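Local coordinates for protein cellulose synthase 1 (Gluconacetobacter xylinus, PDB 4I86) that forms a PilZ-type regulatory domain, a small antiparallel beta barrel with a C-terminal helix, of a family whose members typically bind cyclic di-GMP, at residues E34-G39 and I98-G103; P56-T61 and I69-I74. All coordinates share one frame; numbering follows the deposited sequence.

Contact 1 (E34-G39 and I98-G103); sequences EDLSMG and IRLVFG
Met38 meets the Phe102 ring at its edge: SD sits close to the ring plane, 4.1 Å from CE2 of Phe102, the line from the ring centre to SD lying 81° off the normal, the geometry of a Met-aromatic contact made at the rim. The two side chains cross at about a right angle. Another edge position, in the plane of the ring, is held by the carbonyl O of Ile98, from the preceding helical turn, and the ring of His10 also meets Phe102, its plane inclined by about 45°. Met38 is bent at both chi2 and chi3, and the second bend (chi3 -56°) places CE 3.8 Å from CG1 of Ile98. One methionine thus touches successive turns of helix 91-105.

Deeper in, Leu36 and Leu100 approach at about a right angle; CD1 of Leu36 lies 3.6 Å from CD1 of Leu100, and the two CD2 atoms also meet. Leu100 extends to Leu36 with CG anti to its backbone N. Between these pairs Val101 presses CG2 against the backbone, 3.3 Å from O of Ser37. That carbonyl accepts a hydrogen bond from NE1 of Trp86. Ser37 turns its CB from the helix, and its OG receives N of Gly39 (3.3 Å) in an ST turn and also bonds to N of Gly40.

Side chain meets side chain through apolar and sulfur-aromatic contacts, while O and OG of Ser37 find their hydrogen-bond partners away from the helix. The chemistry therefore implies helix docking by shape and burial, consistent with a turn shaped by the bonds of Ser37.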
ATOM      1  N   GLU A  34       1.602   6.722   5.847  1.00 34.33           N
ATOM      2  CA  GLU A  34       2.534   7.186   6.870  1.00 34.75           C
ATOM      3  C   GLU A  34       3.960   6.989   6.367  1.00 33.13           C
ATOM      4  O   GLU A  34       4.804   7.886   6.446  1.00 32.14           O
ATOM      5  CB  GLU A  34       2.305   6.417   8.171  1.00 36.11           C
ATOM      6  CG  GLU A  34       0.942   6.681   8.797  1.00 38.69           C
ATOM      7  CD  GLU A  34       0.645   5.748   9.951  1.00 43.20           C
ATOM      8  OE1 GLU A  34       1.596   5.100  10.439  1.00 50.62           O
ATOM      9  OE2 GLU A  34      -0.533   5.652  10.359  1.00 49.32           O
ATOM     10  N   ASP A  35       4.223   5.807   5.823  1.00 30.36           N
ATOM     11  CA  ASP A  35       5.499   5.559   5.181  1.00 29.59           C
ATOM     12  C   ASP A  35       5.304   4.562   4.055  1.00 31.37           C
ATOM     13  O   ASP A  35       4.334   3.798   4.049  1.00 31.36           O
ATOM     14  CB  ASP A  35       6.502   5.004   6.178  1.00 31.70           C
ATOM     15  CG  ASP A  35       6.162   3.591   6.599  1.00 36.27           C
ATOM     16  OD1 ASP A  35       5.531   3.441   7.660  1.00 35.95           O
ATOM     17  OD2 ASP A  35       6.505   2.633   5.864  1.00 40.63           O
ATOM     18  N   LEU A  36       6.222   4.583   3.100  1.00 28.79           N
ATOM     19  CA  LEU A  36       6.205   3.644   1.992  1.00 27.06           C
ATOM     20  C   LEU A  36       7.604   3.079   1.903  1.00 26.12           C
ATOM     21  O   LEU A  36       8.563   3.763   2.217  1.00 26.82           O
ATOM     22  CB  LEU A  36       5.841   4.358   0.684  1.00 27.46           C
ATOM     23  CG  LEU A  36       4.389   4.846   0.640  1.00 28.45           C
ATOM     24  CD1 LEU A  36       4.165   5.823  -0.479  1.00 34.28           C
ATOM     25  CD2 LEU A  36       3.461   3.676   0.469  1.00 25.07           C
ATOM     26  N   SER A  37       7.716   1.821   1.499  1.00 24.38           N
ATOM     27  CA  SER A  37       9.018   1.219   1.266  1.00 26.81           C
ATOM     28  C   SER A  37       8.912   0.287   0.072  1.00 25.72           C
ATOM     29  O   SER A  37       7.811   0.055  -0.454  1.00 22.55           O
ATOM     30  CB  SER A  37       9.469   0.427   2.498  1.00 27.90           C
ATOM     31  OG  SER A  37       8.482  -0.531   2.829  1.00 26.69           O
ATOM     32  N   MET A  38      10.048  -0.255  -0.350  1.00 24.46           N
ATOM     33  CA  MET A  38      10.042  -1.304  -1.359  1.00 26.59           C
ATOM     34  C   MET A  38       9.295  -2.554  -0.858  1.00 25.77           C
ATOM     35  O   MET A  38       8.870  -3.388  -1.652  1.00 24.14           O
ATOM     36  CB  MET A  38      11.474  -1.658  -1.775  1.00 30.59           C
ATOM     37  CG  MET A  38      12.141  -0.616  -2.673  1.00 25.90           C
ATOM     38  SD  MET A  38      11.190  -0.147  -4.138  1.00 23.97           S
ATOM     39  CE  MET A  38      10.907  -1.742  -4.938  1.00 23.34           C
ATOM     40  N   GLY A  39       9.128  -2.678   0.456  1.00 23.41           N
ATOM     41  CA  GLY A  39       8.458  -3.842   1.021  1.00 27.38           C
ATOM     42  C   GLY A  39       6.939  -3.688   1.114  1.00 22.81           C
ATOM     43  O   GLY A  39       6.183  -4.640   0.906  1.00 20.22           O
ATOM     44  N   ILE A  98       8.248   0.829  -7.486  1.00 16.91           N
ATOM     45  CA  ILE A  98       9.419   1.691  -7.647  1.00 20.64           C
ATOM     46  C   ILE A  98       8.995   3.142  -7.919  1.00 18.62           C
ATOM     47  O   ILE A  98       9.520   4.083  -7.309  1.00 19.47           O
ATOM     48  CB  ILE A  98      10.371   1.166  -8.764  1.00 16.60           C
ATOM     49  CG1 ILE A  98      11.012  -0.161  -8.352  1.00 17.98           C
ATOM     50  CG2 ILE A  98      11.420   2.201  -9.133  1.00 17.79           C
ATOM     51  CD1 ILE A  98      11.857  -0.834  -9.452  1.00 16.90           C
ATOM     52  N   ARG A  99       8.046   3.333  -8.832  1.00 17.72           N
ATOM     53  CA  ARG A  99       7.617   4.691  -9.181  1.00 22.01           C
ATOM     54  C   ARG A  99       7.070   5.432  -7.963  1.00 20.50           C
ATOM     55  O   ARG A  99       7.332   6.613  -7.787  1.00 22.35           O
ATOM     56  CB  ARG A  99       6.555   4.675 -10.292  1.00 23.11           C
ATOM     57  CG  ARG A  99       7.117   4.437 -11.693  1.00 27.10           C
ATOM     58  CD  ARG A  99       6.060   4.754 -12.779  1.00 32.46           C
ATOM     59  NE  ARG A  99       5.132   3.654 -12.960  1.00 38.30           N
ATOM     60  CZ  ARG A  99       3.814   3.780 -13.037  1.00 33.89           C
ATOM     61  NH1 ARG A  99       3.240   4.972 -12.966  1.00 37.79           N
ATOM     62  NH2 ARG A  99       3.071   2.699 -13.196  1.00 33.97           N
ATOM     63  N   LEU A 100       6.276   4.734  -7.158  1.00 19.26           N
ATOM     64  CA  LEU A 100       5.726   5.273  -5.921  1.00 20.57           C
ATOM     65  C   LEU A 100       6.802   5.650  -4.909  1.00 22.05           C
ATOM     66  O   LEU A 100       6.866   6.798  -4.463  1.00 23.35           O
ATOM     67  CB  LEU A 100       4.776   4.259  -5.279  1.00 18.01           C
ATOM     68  CG  LEU A 100       4.119   4.612  -3.933  1.00 23.91           C
ATOM     69  CD1 LEU A 100       3.337   5.929  -4.015  1.00 23.26           C
ATOM     70  CD2 LEU A 100       3.201   3.467  -3.453  1.00 21.19           C
ATOM     71  N   VAL A 101       7.631   4.681  -4.538  1.00 22.43           N
ATOM     72  CA  VAL A 101       8.663   4.899  -3.526  1.00 22.29           C
ATOM     73  C   VAL A 101       9.723   5.909  -3.954  1.00 21.51           C
ATOM     74  O   VAL A 101      10.023   6.838  -3.211  1.00 23.98           O
ATOM     75  CB  VAL A 101       9.356   3.576  -3.127  1.00 24.51           C
ATOM     76  CG1 VAL A 101      10.518   3.835  -2.148  1.00 25.06           C
ATOM     77  CG2 VAL A 101       8.352   2.620  -2.525  1.00 20.91           C
ATOM     78  N   PHE A 102      10.295   5.737  -5.144  1.00 20.08           N
ATOM     79  CA  PHE A 102      11.296   6.696  -5.636  1.00 21.11           C
ATOM     80  C   PHE A 102      10.669   8.009  -6.120  1.00 25.74           C
ATOM     81  O   PHE A 102      11.330   9.057  -6.091  1.00 30.93           O
ATOM     82  CB  PHE A 102      12.185   6.103  -6.737  1.00 19.73           C
ATOM     83  CG  PHE A 102      13.199   5.078  -6.237  1.00 22.87           C
ATOM     84  CD1 PHE A 102      14.544   5.410  -6.106  1.00 25.26           C
ATOM     85  CD2 PHE A 102      12.809   3.783  -5.934  1.00 21.90           C
ATOM     86  CE1 PHE A 102      15.474   4.475  -5.652  1.00 28.98           C
ATOM     87  CE2 PHE A 102      13.738   2.837  -5.460  1.00 26.36           C
ATOM     88  CZ  PHE A 102      15.074   3.191  -5.328  1.00 26.65           C
ATOM     89  N   GLY A 103       9.414   7.966  -6.572  1.00 20.28           N
ATOM     90  CA  GLY A 103       8.723   9.189  -6.968  1.00 24.19           C
ATOM     91  C   GLY A 103       8.589  10.089  -5.751  1.00 33.34           C
ATOM     92  O   GLY A 103       8.701  11.315  -5.844  1.00 33.58           O
TER

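Contact 2 (P56-T61 and I69-I74); sequences PVYIRT and ILPARI
A beta hairpin formed by strands 55-63 and 66-77 contributes this contact, in which Val57 pairs with Ala72 and Ile59 with Leu70 as antiparallel hydrogen-bonded pairs. The short segments run at 136° to each other, consistent with a strongly twisted pair. Val57 N bonds to Ala72 O (2.8 Å) and is answered by Ala72 N to Val57 O (2.9 Å). Two residues on, at the next hydrogen-bonded pair, Ile59 N reaches Leu70 O at 2.9 Å, and Leu70 N reaches Ile59 O at 2.8 Å. This last bond is nearly straight, 168° at the hydrogen.

On the buried face CG2 of Val57, set between its own backbone N and carbonyl carbon, rests 3.9 Å from CB of Ala72, while its CG1 meets CG2 of Ile74. CD1 of Ile59 reaches the same CB of Ala72 at 4.2 Å. Trp86 and Phe84 of strand 82-86 pack on this face too. On the other face, CD1 of Tyr58 comes within 4.0 Å of CA of Pro71, and CG of Arg60 lies 4.1 Å from CG1 of Ile69. Arg60, extended from CG to NE, carries its guanidinium onward to salt bridges with Glu67 and Glu19.

Pro56 and Pro71 both occupy non-hydrogen-bonded pairs, where a missing N-H costs the hairpin no bond between its arms. Strand 55-63 also pairs with 17-22, and 66-77 with 82-86; the pairings run on through 28-36 and 40-44 to close the ring, as in the beta barrel of PilZ domains.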
ATOM      1  N   PRO A  56      -5.532 -10.189   0.687  1.00 29.82           N
ATOM      2  CA  PRO A  56      -5.254  -9.491  -0.575  1.00 30.33           C
ATOM      3  C   PRO A  56      -6.164  -8.299  -0.834  1.00 30.91           C
ATOM      4  O   PRO A  56      -7.395  -8.378  -0.694  1.00 29.57           O
ATOM      5  CB  PRO A  56      -5.446 -10.573  -1.650  1.00 28.28           C
ATOM      6  CG  PRO A  56      -6.189 -11.666  -0.997  1.00 33.84           C
ATOM      7  CD  PRO A  56      -5.890 -11.601   0.473  1.00 33.70           C
ATOM      8  N   VAL A  57      -5.532  -7.191  -1.208  1.00 26.25           N
ATOM      9  CA  VAL A  57      -6.223  -5.920  -1.457  1.00 23.43           C
ATOM     10  C   VAL A  57      -5.617  -5.223  -2.673  1.00 25.38           C
ATOM     11  O   VAL A  57      -4.604  -5.677  -3.230  1.00 22.49           O
ATOM     12  CB  VAL A  57      -6.103  -4.944  -0.254  1.00 24.09           C
ATOM     13  CG1 VAL A  57      -6.609  -5.586   1.051  1.00 25.25           C
ATOM     14  CG2 VAL A  57      -4.664  -4.443  -0.098  1.00 23.96           C
ATOM     15  N   TYR A  58      -6.253  -4.132  -3.090  1.00 19.15           N
ATOM     16  CA  TYR A  58      -5.688  -3.240  -4.078  1.00 20.12           C
ATOM     17  C   TYR A  58      -5.578  -1.892  -3.410  1.00 22.84           C
ATOM     18  O   TYR A  58      -6.499  -1.477  -2.696  1.00 22.34           O
ATOM     19  CB  TYR A  58      -6.571  -3.163  -5.341  1.00 22.94           C
ATOM     20  CG  TYR A  58      -6.698  -4.483  -6.072  1.00 24.08           C
ATOM     21  CD1 TYR A  58      -5.622  -5.011  -6.767  1.00 22.45           C
ATOM     22  CD2 TYR A  58      -7.888  -5.203  -6.065  1.00 24.41           C
ATOM     23  CE1 TYR A  58      -5.720  -6.218  -7.437  1.00 23.13           C
ATOM     24  CE2 TYR A  58      -7.995  -6.428  -6.743  1.00 22.48           C
ATOM     25  CZ  TYR A  58      -6.906  -6.918  -7.424  1.00 23.61           C
ATOM     26  OH  TYR A  58      -6.982  -8.116  -8.101  1.00 27.57           O
ATOM     27  N   ILE A  59      -4.442  -1.227  -3.614  1.00 20.15           N
ATOM     28  CA  ILE A  59      -4.232   0.114  -3.098  1.00 19.96           C
ATOM     29  C   ILE A  59      -4.158   1.082  -4.276  1.00 22.39           C
ATOM     30  O   ILE A  59      -3.450   0.836  -5.252  1.00 18.67           O
ATOM     31  CB  ILE A  59      -2.943   0.200  -2.255  1.00 22.25           C
ATOM     32  CG1 ILE A  59      -3.066  -0.695  -1.016  1.00 23.50           C
ATOM     33  CG2 ILE A  59      -2.651   1.628  -1.850  1.00 19.55           C
ATOM     34  CD1 ILE A  59      -1.901  -0.597  -0.091  1.00 23.12           C
ATOM     35  N   ARG A  60      -4.934   2.159  -4.205  1.00 20.53           N
ATOM     36  CA  ARG A  60      -4.941   3.141  -5.277  1.00 22.03           C
ATOM     37  C   ARG A  60      -4.545   4.504  -4.732  1.00 23.46           C
ATOM     38  O   ARG A  60      -4.936   4.889  -3.629  1.00 24.03           O
ATOM     39  CB  ARG A  60      -6.317   3.206  -5.933  1.00 21.25           C
ATOM     40  CG  ARG A  60      -6.445   4.290  -6.994  1.00 22.88           C
ATOM     41  CD  ARG A  60      -7.772   4.221  -7.709  1.00 24.03           C
ATOM     42  NE  ARG A  60      -7.815   5.191  -8.801  1.00 30.79           N
ATOM     43  CZ  ARG A  60      -8.278   6.432  -8.677  1.00 37.05           C
ATOM     44  NH1 ARG A  60      -8.740   6.850  -7.505  1.00 34.34           N
ATOM     45  NH2 ARG A  60      -8.270   7.254  -9.723  1.00 41.10           N
ATOM     46  N   THR A  61      -3.762   5.238  -5.505  1.00 22.40           N
ATOM     47  CA  THR A  61      -3.389   6.585  -5.113  1.00 23.35           C
ATOM     48  C   THR A  61      -2.933   7.317  -6.352  1.00 24.07           C
ATOM     49  O   THR A  61      -2.912   6.740  -7.452  1.00 22.10           O
ATOM     50  CB  THR A  61      -2.255   6.566  -4.046  1.00 29.72           C
ATOM     51  OG1 THR A  61      -2.018   7.893  -3.562  1.00 30.25           O
ATOM     52  CG2 THR A  61      -0.953   5.972  -4.630  1.00 26.12           C
ATOM     53  N   ILE A  69      -1.905   1.873  -9.158  1.00 20.63           N
ATOM     54  CA  ILE A  69      -2.738   0.841  -8.553  1.00 20.98           C
ATOM     55  C   ILE A  69      -1.868  -0.365  -8.229  1.00 19.90           C
ATOM     56  O   ILE A  69      -1.262  -0.948  -9.123  1.00 18.31           O
ATOM     57  CB  ILE A  69      -3.905   0.442  -9.499  1.00 20.43           C
ATOM     58  CG1 ILE A  69      -4.797   1.658  -9.730  1.00 20.27           C
ATOM     59  CG2 ILE A  69      -4.671  -0.751  -8.898  1.00 18.48           C
ATOM     60  CD1 ILE A  69      -5.681   1.591 -10.940  1.00 25.72           C
ATOM     61  N   LEU A  70      -1.779  -0.719  -6.950  1.00 16.00           N
ATOM     62  CA  LEU A  70      -0.836  -1.745  -6.540  1.00 19.73           C
ATOM     63  C   LEU A  70      -1.512  -2.849  -5.742  1.00 19.42           C
ATOM     64  O   LEU A  70      -2.117  -2.576  -4.705  1.00 20.10           O
ATOM     65  CB  LEU A  70       0.299  -1.127  -5.709  1.00 20.53           C
ATOM     66  CG  LEU A  70       0.965   0.174  -6.216  1.00 17.34           C
ATOM     67  CD1 LEU A  70       0.265   1.402  -5.661  1.00 19.90           C
ATOM     68  CD2 LEU A  70       2.424   0.185  -5.821  1.00 17.40           C
ATOM     69  N   PRO A  71      -1.399  -4.105  -6.209  1.00 15.82           N
ATOM     70  CA  PRO A  71      -1.900  -5.228  -5.399  1.00 21.10           C
ATOM     71  C   PRO A  71      -1.077  -5.329  -4.128  1.00 23.71           C
ATOM     72  O   PRO A  71       0.103  -4.955  -4.113  1.00 20.11           O
ATOM     73  CB  PRO A  71      -1.629  -6.467  -6.271  1.00 21.80           C
ATOM     74  CG  PRO A  71      -1.405  -5.937  -7.647  1.00 24.75           C
ATOM     75  CD  PRO A  71      -0.783  -4.564  -7.463  1.00 22.95           C
ATOM     76  N   ALA A  72      -1.691  -5.829  -3.066  1.00 24.82           N
ATOM     77  CA  ALA A  72      -0.991  -5.932  -1.804  1.00 25.23           C
ATOM     78  C   ALA A  72      -1.707  -6.911  -0.906  1.00 26.02           C
ATOM     79  O   ALA A  72      -2.718  -7.510  -1.288  1.00 26.52           O
ATOM     80  CB  ALA A  72      -0.862  -4.560  -1.131  1.00 21.61           C
ATOM     81  N   ARG A  73      -1.154  -7.084   0.282  1.00 26.63           N
ATOM     82  CA  ARG A  73      -1.776  -7.895   1.307  1.00 29.80           C
ATOM     83  C   ARG A  73      -1.805  -7.068   2.585  1.00 28.39           C
ATOM     84  O   ARG A  73      -0.763  -6.575   3.008  1.00 25.75           O
ATOM     85  CB  ARG A  73      -0.981  -9.201   1.493  1.00 30.96           C
ATOM     86  CG  ARG A  73      -1.483 -10.347   0.604  1.00 32.00           C
ATOM     87  CD  ARG A  73      -0.690 -11.638   0.741  1.00 39.06           C
ATOM     88  NE  ARG A  73       0.496 -11.646  -0.115  1.00 49.60           N
ATOM     89  CZ  ARG A  73       1.185 -12.738  -0.453  1.00 54.68           C
ATOM     90  NH1 ARG A  73       0.808 -13.940  -0.017  1.00 45.27           N
ATOM     91  NH2 ARG A  73       2.252 -12.621  -1.241  1.00 47.24           N
ATOM     92  N   ILE A  74      -2.985  -6.865   3.175  1.00 26.19           N
ATOM     93  CA  ILE A  74      -3.008  -6.242   4.494  1.00 26.51           C
ATOM     94  C   ILE A  74      -2.587  -7.311   5.504  1.00 33.70           C
ATOM     95  O   ILE A  74      -3.062  -8.449   5.453  1.00 30.71           O
ATOM     96  CB  ILE A  74      -4.381  -5.579   4.867  1.00 31.81           C
ATOM     97  CG1 ILE A  74      -4.253  -4.814   6.197  1.00 33.61           C
ATOM     98  CG2 ILE A  74      -5.502  -6.614   4.932  1.00 30.34           C
ATOM     99  CD1 ILE A  74      -5.312  -3.751   6.426  1.00 35.27           C
TER

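Contact 1 is largely buried and joins different kinds of element, docking helix 91-105 on the end of strand 28-36 and the turn that follows; contact 2 pairs two neighbouring strands of the barrel wall and is buried on one face alone. Their centres lie about 13 Å apart, yet they touch: CD2 of Leu100 is 4.1 Å from CD2 of Leu70, so the helix side of contact 1 packs on the inner face of contact 2. Trp86 links them as well, bonding to Ser37 and packing on Ile59 and Leu70. Segments 34-39 and 98-103 meet through side-chain packing, whereas 56-61 and 69-74 are joined by four backbone hydrogen bonds as well as side-chain packing.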